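Local coordinates for protein methylglyoxal reductase (NADPH-dependent) (Candida albicans SC5314, PDB 6KWS) that probably reduces methylglyoxal with NADPH as cofactor, as a member of the dihydroflavonol-4-reductase branch of the NAD(P)-dependent epimerase/dehydratase family, at residues K43-P48 with Q201-E206; F114-E119 with N184-L189; Q259-N264 with E314-E319. The protein carries 1 engineered substitution. All blocks are in the same frame, centred on the assembly; numbering follows the deposited sequence.

Interaction 1 of 3, residues K43-P48 with Q201-E206; sequences KLFNNP and QSFGSE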
loop_
_atom_site.group_PDB
_atom_site.type_symbol
_atom_site.label_atom_id
_atom_site.label_comp_id
_atom_site.label_asym_id
_atom_site.label_seq_id
_atom_site.Cartn_x
_atom_site.Cartn_y
_atom_site.Cartn_z
ATOM N N LYS A 43 -11.836 0.599 19.393
ATOM C CA LYS A 43 -12.104 -0.603 20.177
ATOM C C LYS A 43 -11.094 -1.717 19.892
ATOM O O LYS A 43 -10.663 -2.421 20.815
ATOM C CB LYS A 43 -13.522 -1.093 19.913
ATOM C CG LYS A 43 -14.603 -0.226 20.499
ATOM C CD LYS A 43 -15.866 -1.034 20.620
ATOM C CE LYS A 43 -17.018 -0.363 19.912
ATOM N NZ LYS A 43 -18.291 -0.766 20.564
ATOM N N LEU A 44 -10.733 -1.926 18.622
ATOM C CA LEU A 44 -9.680 -2.888 18.301
ATOM C C LEU A 44 -8.450 -2.673 19.168
ATOM O O LEU A 44 -7.859 -3.636 19.668
ATOM C CB LEU A 44 -9.306 -2.789 16.821
ATOM C CG LEU A 44 -10.373 -3.358 15.876
ATOM C CD1 LEU A 44 -10.046 -3.089 14.402
ATOM C CD2 LEU A 44 -10.571 -4.846 16.133
ATOM N N PHE A 45 -8.054 -1.417 19.372
ATOM C CA PHE A 45 -6.876 -1.114 20.170
ATOM C C PHE A 45 -7.207 -0.893 21.639
ATOM O O PHE A 45 -6.319 -0.533 22.413
ATOM C CB PHE A 45 -6.149 0.110 19.597
ATOM C CG PHE A 45 -5.427 -0.163 18.301
ATOM C CD1 PHE A 45 -4.165 -0.742 18.301
ATOM C CD2 PHE A 45 -6.016 0.144 17.085
ATOM C CE1 PHE A 45 -3.507 -1.003 17.112
ATOM C CE2 PHE A 45 -5.368 -0.123 15.891
ATOM C CZ PHE A 45 -4.112 -0.694 15.902
ATOM N N ASN A 46 -8.461 -1.095 22.030
ATOM C CA ASN A 46 -8.891 -0.966 23.418
ATOM C C ASN A 46 -8.715 0.451 23.937
ATOM O O ASN A 46 -8.287 0.657 25.071
ATOM C CB ASN A 46 -8.175 -1.971 24.320
ATOM C CG ASN A 46 -8.644 -3.389 24.074
ATOM O OD1 ASN A 46 -9.847 -3.668 24.096
ATOM N ND2 ASN A 46 -7.696 -4.295 23.822
ATOM N N ASN A 47 -9.061 1.435 23.105
ATOM C CA ASN A 47 -9.148 2.845 23.461
ATOM C C ASN A 47 -7.921 3.330 24.254
ATOM O O ASN A 47 -8.084 3.796 25.407
ATOM C CB ASN A 47 -10.439 3.144 24.215
ATOM C CG ASN A 47 -11.648 2.517 23.566
ATOM O OD1 ASN A 47 -11.944 1.338 23.785
ATOM N ND2 ASN A 47 -12.364 3.299 22.771
ATOM N N PRO A 48 -6.732 3.242 23.699
ATOM C CA PRO A 48 -5.572 3.824 24.380
ATOM C C PRO A 48 -5.673 5.342 24.430
ATOM O O PRO A 48 -6.426 5.976 23.682
ATOM C CB PRO A 48 -4.390 3.362 23.524
ATOM C CG PRO A 48 -4.954 3.139 22.184
ATOM C CD PRO A 48 -6.378 2.693 22.379
ATOM N N GLN A 201 -3.946 -9.265 8.097
ATOM C CA GLN A 201 -4.519 -8.055 8.677
ATOM C C GLN A 201 -4.110 -7.864 10.138
ATOM O O GLN A 201 -3.770 -8.813 10.848
ATOM C CB GLN A 201 -6.037 -8.092 8.578
ATOM C CG GLN A 201 -6.520 -8.523 7.234
ATOM C CD GLN A 201 -7.740 -7.773 6.824
ATOM O OE1 GLN A 201 -8.858 -8.154 7.173
ATOM N NE2 GLN A 201 -7.543 -6.689 6.079
ATOM N N SER A 202 -4.153 -6.616 10.596
ATOM C CA SER A 202 -3.736 -6.349 11.971
ATOM C C SER A 202 -4.572 -7.125 12.974
ATOM O O SER A 202 -4.111 -7.414 14.085
ATOM C CB SER A 202 -3.817 -4.851 12.286
ATOM O OG SER A 202 -3.250 -4.073 11.249
ATOM N N PHE A 203 -5.787 -7.486 12.591
ATOM C CA PHE A 203 -6.746 -8.104 13.482
ATOM C C PHE A 203 -7.478 -9.198 12.721
ATOM O O PHE A 203 -7.937 -8.978 11.595
ATOM C CB PHE A 203 -7.708 -7.044 14.026
ATOM C CG PHE A 203 -7.018 -6.000 14.876
ATOM C CD1 PHE A 203 -6.710 -6.263 16.203
ATOM C CD2 PHE A 203 -6.622 -4.783 14.333
ATOM C CE1 PHE A 203 -6.055 -5.311 16.991
ATOM C CE2 PHE A 203 -5.958 -3.835 15.103
ATOM C CZ PHE A 203 -5.677 -4.094 16.443
ATOM N N GLY A 204 -7.544 -10.387 13.324
ATOM C CA GLY A 204 -8.290 -11.483 12.739
ATOM C C GLY A 204 -9.768 -11.206 12.623
ATOM O O GLY A 204 -10.437 -11.812 11.780
ATOM N N SER A 205 -10.292 -10.296 13.447
ATOM C CA SER A 205 -11.694 -9.902 13.354
ATOM C C SER A 205 -12.073 -9.505 11.934
ATOM O O SER A 205 -13.163 -9.846 11.450
ATOM C CB SER A 205 -11.959 -8.735 14.308
ATOM O OG SER A 205 -11.212 -8.881 15.514
ATOM N N GLU A 206 -11.166 -8.809 11.245
ATOM C CA GLU A 206 -11.470 -8.110 10.002
ATOM C C GLU A 206 -11.715 -9.039 8.811
ATOM O O GLU A 206 -12.197 -8.560 7.773
ATOM C CB GLU A 206 -10.323 -7.142 9.690
ATOM C CG GLU A 206 -10.011 -6.099 10.783
ATOM C CD GLU A 206 -11.218 -5.200 11.116
ATOM O OE1 GLU A 206 -12.072 -5.649 11.913
ATOM O OE2 GLU A 206 -11.326 -4.071 10.568
#

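Interaction 2 of 3, residues F114-E119 with N184-L189; sequences FGNNIE and NVKFSL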
loop_
_atom_site.group_PDB
_atom_site.type_symbol
_atom_site.label_atom_id
_atom_site.label_comp_id
_atom_site.label_asym_id
_atom_site.label_seq_id
_atom_site.Cartn_x
_atom_site.Cartn_y
_atom_site.Cartn_z
ATOM N N PHE A 114 -3.309 25.140 5.774
ATOM C CA PHE A 114 -3.551 25.035 7.207
ATOM C C PHE A 114 -2.624 24.056 7.928
ATOM O O PHE A 114 -2.766 23.870 9.144
ATOM C CB PHE A 114 -5.017 24.672 7.449
ATOM C CG PHE A 114 -5.961 25.322 6.482
ATOM C CD1 PHE A 114 -6.456 26.598 6.718
ATOM C CD2 PHE A 114 -6.377 24.654 5.340
ATOM C CE1 PHE A 114 -7.348 27.208 5.818
ATOM C CE2 PHE A 114 -7.262 25.258 4.429
ATOM C CZ PHE A 114 -7.750 26.535 4.674
ATOM N N GLY A 115 -1.671 23.444 7.233
ATOM C CA GLY A 115 -0.800 22.503 7.903
ATOM C C GLY A 115 0.406 23.213 8.461
ATOM O O GLY A 115 1.542 22.913 8.078
ATOM N N ASN A 116 0.160 24.161 9.368
ATOM C CA ASN A 116 1.200 25.104 9.772
ATOM C C ASN A 116 2.423 24.384 10.319
ATOM O O ASN A 116 3.554 24.650 9.897
ATOM C CB ASN A 116 0.635 26.085 10.795
ATOM C CG ASN A 116 -0.011 27.287 10.136
ATOM O OD1 ASN A 116 -1.220 27.303 9.881
ATOM N ND2 ASN A 116 0.799 28.302 9.843
ATOM N N ASN A 117 2.215 23.449 11.232
ATOM C CA ASN A 117 3.321 22.745 11.851
ATOM C C ASN A 117 3.696 21.455 11.148
ATOM O O ASN A 117 4.616 20.771 11.611
ATOM C CB ASN A 117 2.998 22.444 13.305
ATOM C CG ASN A 117 3.190 23.638 14.180
ATOM O OD1 ASN A 117 2.293 24.472 14.307
ATOM N ND2 ASN A 117 4.379 23.750 14.783
ATOM N N ILE A 118 3.008 21.101 10.061
ATOM C CA ILE A 118 3.286 19.856 9.346
ATOM C C ILE A 118 4.644 19.995 8.666
ATOM O O ILE A 118 4.815 20.821 7.765
ATOM C CB ILE A 118 2.190 19.527 8.327
ATOM C CG1 ILE A 118 0.879 19.129 9.018
ATOM C CG2 ILE A 118 2.650 18.418 7.421
ATOM C CD1 ILE A 118 1.001 17.898 9.896
ATOM N N GLU A 119 5.613 19.184 9.099
ATOM C CA GLU A 119 6.967 19.237 8.575
ATOM C C GLU A 119 7.312 18.066 7.667
ATOM O O GLU A 119 8.230 18.188 6.844
ATOM C CB GLU A 119 7.967 19.286 9.727
ATOM C CG GLU A 119 7.815 20.529 10.571
ATOM C CD GLU A 119 8.064 20.281 12.071
ATOM O OE1 GLU A 119 8.857 19.369 12.417
ATOM O OE2 GLU A 119 7.459 21.011 12.892
ATOM N N ASN A 184 7.001 28.478 -1.028
ATOM C CA ASN A 184 6.729 28.564 0.412
ATOM C C ASN A 184 6.565 27.203 1.088
ATOM O O ASN A 184 6.206 27.162 2.283
ATOM C CB ASN A 184 5.446 29.358 0.736
ATOM C CG ASN A 184 5.548 30.848 0.416
ATOM O OD1 ASN A 184 6.639 31.418 0.378
ATOM N ND2 ASN A 184 4.388 31.489 0.196
ATOM N N VAL A 185 6.788 26.097 0.377
ATOM C CA VAL A 185 6.404 24.777 0.872
ATOM C C VAL A 185 7.223 24.433 2.105
ATOM O O VAL A 185 8.450 24.311 2.034
ATOM C CB VAL A 185 6.584 23.718 -0.216
ATOM C CG1 VAL A 185 6.200 22.358 0.329
ATOM C CG2 VAL A 185 5.753 24.083 -1.440
ATOM N N LYS A 186 6.540 24.246 3.240
ATOM C CA LYS A 186 7.209 24.079 4.523
ATOM C C LYS A 186 7.522 22.628 4.854
ATOM O O LYS A 186 8.353 22.370 5.730
ATOM C CB LYS A 186 6.358 24.688 5.643
ATOM C CG LYS A 186 6.180 26.209 5.544
ATOM C CD LYS A 186 5.331 26.765 6.699
ATOM C CE LYS A 186 3.894 27.113 6.264
ATOM N NZ LYS A 186 2.869 26.938 7.359
ATOM N N PHE A 187 6.906 21.671 4.177
ATOM C CA PHE A 187 7.104 20.270 4.513
ATOM C C PHE A 187 7.880 19.558 3.419
ATOM O O PHE A 187 7.813 19.927 2.245
ATOM C CB PHE A 187 5.770 19.543 4.734
ATOM C CG PHE A 187 4.787 19.701 3.603
ATOM C CD1 PHE A 187 4.812 18.846 2.511
ATOM C CD2 PHE A 187 3.829 20.692 3.642
ATOM C CE1 PHE A 187 3.897 18.993 1.472
ATOM C CE2 PHE A 187 2.916 20.839 2.612
ATOM C CZ PHE A 187 2.945 19.989 1.531
ATOM N N SER A 188 8.615 18.528 3.825
ATOM C CA SER A 188 9.151 17.588 2.861
ATOM C C SER A 188 8.061 16.595 2.476
ATOM O O SER A 188 6.969 16.575 3.054
ATOM C CB SER A 188 10.368 16.873 3.424
ATOM O OG SER A 188 10.092 16.418 4.733
ATOM N N LEU A 189 8.351 15.781 1.469
ATOM C CA LEU A 189 7.423 14.748 1.031
ATOM C C LEU A 189 8.191 13.486 0.687
ATOM O O LEU A 189 9.195 13.538 -0.025
ATOM C CB LEU A 189 6.607 15.209 -0.175
ATOM C CG LEU A 189 5.729 14.128 -0.793
ATOM C CD1 LEU A 189 4.343 14.242 -0.250
ATOM C CD2 LEU A 189 5.707 14.265 -2.292
#

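Interaction 3 of 3, residues Q259-N264 with E314-E319; sequences QRILLN and ELLGFE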
loop_
_atom_site.group_PDB
_atom_site.type_symbol
_atom_site.label_atom_id
_atom_site.label_comp_id
_atom_site.label_asym_id
_atom_site.label_seq_id
_atom_site.Cartn_x
_atom_site.Cartn_y
_atom_site.Cartn_z
ATOM N N GLN A 259 12.340 11.542 -1.138
ATOM C CA GLN A 259 12.669 10.248 -1.709
ATOM C C GLN A 259 11.401 9.520 -2.137
ATOM O O GLN A 259 10.335 9.686 -1.533
ATOM C CB GLN A 259 13.449 9.372 -0.719
ATOM C CG GLN A 259 14.815 9.923 -0.332
ATOM C CD GLN A 259 15.654 10.332 -1.530
ATOM O OE1 GLN A 259 15.778 9.601 -2.506
ATOM N NE2 GLN A 259 16.202 11.534 -1.471
ATOM N N ARG A 260 11.532 8.730 -3.208
ATOM C CA ARG A 260 10.574 7.687 -3.562
ATOM C C ARG A 260 11.150 6.358 -3.102
ATOM O O ARG A 260 12.211 5.949 -3.579
ATOM C CB ARG A 260 10.333 7.616 -5.060
ATOM C CG ARG A 260 9.778 8.841 -5.696
ATOM C CD ARG A 260 9.825 8.586 -7.182
ATOM N NE ARG A 260 8.591 8.005 -7.696
ATOM C CZ ARG A 260 8.535 7.221 -8.769
ATOM N NH1 ARG A 260 9.654 6.907 -9.423
ATOM N NH2 ARG A 260 7.361 6.746 -9.186
ATOM N N ILE A 261 10.466 5.682 -2.191
ATOM C CA ILE A 261 11.004 4.473 -1.597
ATOM C C ILE A 261 10.267 3.283 -2.195
ATOM O O ILE A 261 9.048 3.138 -2.032
ATOM C CB ILE A 261 10.920 4.511 -0.065
ATOM C CG1 ILE A 261 11.857 5.587 0.473
ATOM C CG2 ILE A 261 11.437 3.254 0.510
ATOM C CD1 ILE A 261 11.214 6.532 1.429
ATOM N N LEU A 262 11.005 2.443 -2.905
ATOM C CA LEU A 262 10.436 1.237 -3.488
ATOM C C LEU A 262 10.340 0.149 -2.413
ATOM O O LEU A 262 11.324 -0.144 -1.716
ATOM C CB LEU A 262 11.296 0.797 -4.669
ATOM C CG LEU A 262 10.681 0.108 -5.880
ATOM C CD1 LEU A 262 11.735 -0.050 -7.004
ATOM C CD2 LEU A 262 10.132 -1.238 -5.460
ATOM N N LEU A 263 9.158 -0.439 -2.255
ATOM C CA LEU A 263 8.967 -1.508 -1.285
ATOM C C LEU A 263 8.667 -2.786 -2.037
ATOM O O LEU A 263 7.554 -2.986 -2.543
ATOM C CB LEU A 263 7.885 -1.182 -0.265
ATOM C CG LEU A 263 8.784 -0.818 0.914
ATOM C CD1 LEU A 263 9.149 0.664 0.869
ATOM C CD2 LEU A 263 8.285 -1.272 2.261
ATOM N N ASN A 264 9.687 -3.639 -2.116
ATOM C CA ASN A 264 9.561 -4.930 -2.766
ATOM C C ASN A 264 10.525 -5.907 -2.115
ATOM O O ASN A 264 11.723 -5.637 -2.000
ATOM C CB ASN A 264 9.831 -4.832 -4.265
ATOM C CG ASN A 264 9.601 -6.159 -4.973
ATOM O OD1 ASN A 264 8.477 -6.503 -5.302
ATOM N ND2 ASN A 264 10.664 -6.912 -5.190
ATOM N N GLU A 314 18.738 0.463 1.766
ATOM C CA GLU A 314 19.662 1.206 2.610
ATOM C C GLU A 314 18.923 2.261 3.414
ATOM O O GLU A 314 19.237 2.497 4.585
ATOM C CB GLU A 314 20.753 1.867 1.765
ATOM C CG GLU A 314 21.637 0.912 0.963
ATOM C CD GLU A 314 22.777 1.642 0.238
ATOM O OE1 GLU A 314 22.813 2.902 0.256
ATOM O OE2 GLU A 314 23.629 0.945 -0.361
ATOM N N LEU A 315 17.943 2.910 2.798
ATOM C CA LEU A 315 17.238 3.973 3.489
ATOM C C LEU A 315 16.482 3.436 4.696
ATOM O O LEU A 315 16.374 4.125 5.720
ATOM C CB LEU A 315 16.305 4.657 2.499
ATOM C CG LEU A 315 15.965 6.121 2.693
ATOM C CD1 LEU A 315 17.157 6.922 3.195
ATOM C CD2 LEU A 315 15.482 6.641 1.351
ATOM N N LEU A 316 15.995 2.192 4.614
ATOM C CA LEU A 316 15.126 1.627 5.645
ATOM C C LEU A 316 15.914 0.826 6.671
ATOM O O LEU A 316 15.613 0.872 7.864
ATOM C CB LEU A 316 14.041 0.747 5.006
ATOM C CG LEU A 316 13.294 1.535 3.939
ATOM C CD1 LEU A 316 12.298 0.674 3.182
ATOM C CD2 LEU A 316 12.621 2.788 4.540
ATOM N N GLY A 317 16.917 0.083 6.230
ATOM C CA GLY A 317 17.761 -0.688 7.123
ATOM C C GLY A 317 17.066 -1.665 8.055
ATOM O O GLY A 317 17.308 -1.628 9.262
ATOM N N PHE A 318 16.205 -2.539 7.534
ATOM C CA PHE A 318 15.679 -3.631 8.341
ATOM C C PHE A 318 15.344 -4.798 7.428
ATOM O O PHE A 318 15.116 -4.628 6.229
ATOM C CB PHE A 318 14.460 -3.215 9.198
ATOM C CG PHE A 318 13.227 -2.779 8.418
ATOM C CD1 PHE A 318 12.284 -3.712 7.981
ATOM C CD2 PHE A 318 12.978 -1.431 8.187
ATOM C CE1 PHE A 318 11.131 -3.305 7.294
ATOM C CE2 PHE A 318 11.830 -1.012 7.501
ATOM C CZ PHE A 318 10.903 -1.953 7.055
ATOM N N GLU A 319 15.342 -5.989 8.021
ATOM C CA GLU A 319 15.068 -7.226 7.302
ATOM C C GLU A 319 13.574 -7.362 7.003
ATOM O O GLU A 319 12.732 -7.200 7.890
ATOM C CB GLU A 319 15.572 -8.409 8.140
ATOM C CG GLU A 319 15.174 -9.819 7.654
ATOM C CD GLU A 319 14.914 -10.824 8.809
ATOM O OE1 GLU A 319 15.877 -11.532 9.192
ATOM O OE2 GLU A 319 13.756 -10.912 9.318
#

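Interaction 1 of 3, residues K43-P48 with Q201-E206
Leu44 and Phe45 grip the ring of Phe203 from two directions. Leu44 lies over one face: its CB stands 3.9 Å from the centroid of the Phe203 ring and only 13° off the ring normal, which meets the description of a CH-pi contact. Its methyls continue across the same ring, CD1 of Leu44 reaching CD2 of Phe203 at 3.8 Å and CD2 of Leu44 reaching CG of Phe203 at 3.9 Å. Phe45 takes the far edge. CZ of Phe203 sits 3.7 Å above the plane of the Phe45 ring, over its centre, and with centroids 5.1 Å apart and planes at 90° the two rings form a T-shaped pair in which Phe203 supplies the edge and Phe45 the face.

This cluster joins the end of helix 35-44 of the Rossmann-type fold, closed by a Schellman motif with Asn46 at positive phi, to the loop between strand 196-198 and helix 216-222. Near the tip of Leu44, CD1 meets CD of Glu206 at 4.1 Å, the two side chains approaching tip to tip; a bend at chi2 (-59°) sets the position of that CD. The carboxylate has its polar partners elsewhere: OE1 accepts a hydrogen bond from His40 NE2, and OE2 a weak one from Gln15 NE2. Further out, Phe45 packs on Leu22 and Phe203 on Gln15, both from helix 12-23, while Lys19 NZ binds Ser202 O. The nearest side-chain atoms of Glu206 and Thr10 are about 6 Å apart; Thr10 binds NADPH, which is absent from this chain here.

Interaction 2 of 3, residues F114-E119 with N184-L189
Phe187 meets Ile118 and Glu119 first through its CB, which lies 3.4 Å from Ile118 O and 3.5 Å from Glu119 O. The same CB touches CG2 of Ile118 at 4.3 Å, a looser apolar contact. Beyond it, chi1 of 53° places CG between the backbone N and the carbonyl carbon, and the ring leads away from 114-119 although CB points toward it. Ile118 O stays close to the ring plane, at its edge, 4.2 Å from CD2 of Phe187. From its own segment, Val185 CG1 lies 4.1 Å above the ring plane, over its centre. The side chain packs on Ile111 of helix 92-114 and Val121 of strand 120-124.

Next along the chain, Ser188 N donates to Glu119 O at 3.1 Å with an N-H...O angle of 154°, the donor standing 39° out of the carbonyl plane. Ser188 OG adds a weak bond to this oxygen. Lys186 NZ makes a weak bond, 3.5 Å long, to Asn116 O, its side chain running beside that of Asn116. The Ser188 N to Glu119 O bond lies near the start of the neighbouring parallel strands 120-124 and 188-194, an arrangement consistent with a Rossmann-type sheet.

Interaction 3 of 3, residues Q259-N264 with E314-E319
Ile261 and Leu263 of strand 260-269 pack against Leu315 and Leu316 at the end of helix 310-316, a helix-on-sheet contact on one face of the central mixed sheet. Ile261 divides its branches between two neighbours: CG1 touches CD2 of Leu315 at 3.9 Å, and CG2 touches CD1 of Leu316 at 3.8 Å. The Leu315 methyl also meets Gln259, whose CG lies 3.7 Å away and whose CB lies 4.0 Å away from that CD2, making an aliphatic contact with the stem of the glutamine. CD1 of Leu316 likewise serves two partners, since CD1 of Leu263 is 3.9 Å from it.

The two leucines leave the helix differently: Leu315, with CG anti to its backbone N (chi1 -151°), reaches Gln259 and Ile261, whereas Leu316, with CG beside N (chi1 -54°), reaches Ile261 and Leu263. The Ile261 and Leu315 side chains cross at about a right angle.

Leu316 also packs on Ile249, and Leu263 on Val243 and Ala246, so helix 240-252 borders this apolar layer. Polar ties lie alongside: Leu262 N bonds to Ser312 OG, joining this strand to helix 310-316, and Leu315 O receives Asn253 ND2. Between the two segments themselves, every close approach is carbon to carbon, consistent with dispersion and the hydrophobic effect as the main contributions.

How the interactions relate
From the N terminus, helix 35-44 ends in the first half of interaction 1, and the chain then runs through 152 residues before 201-206 returns to it. Interaction 2 opens and closes entirely within that excursion; its 64-residue loop carries strands 120-124 and 142-143 and the helices up to 160-181. Interaction 3 comes later, in series with both, bringing helix 310-316 back onto strand 260-269 after 49 intervening residues. Strands 188-194 and 260-269 are neighbours, so interactions 2 and 3 reach one sheet, with nearest atoms about 4 Å apart but not touching. Interaction 1 joins peripheral helix and loop, its centre about 31 Å from that of interaction 2 and 27 Å from that of interaction 3.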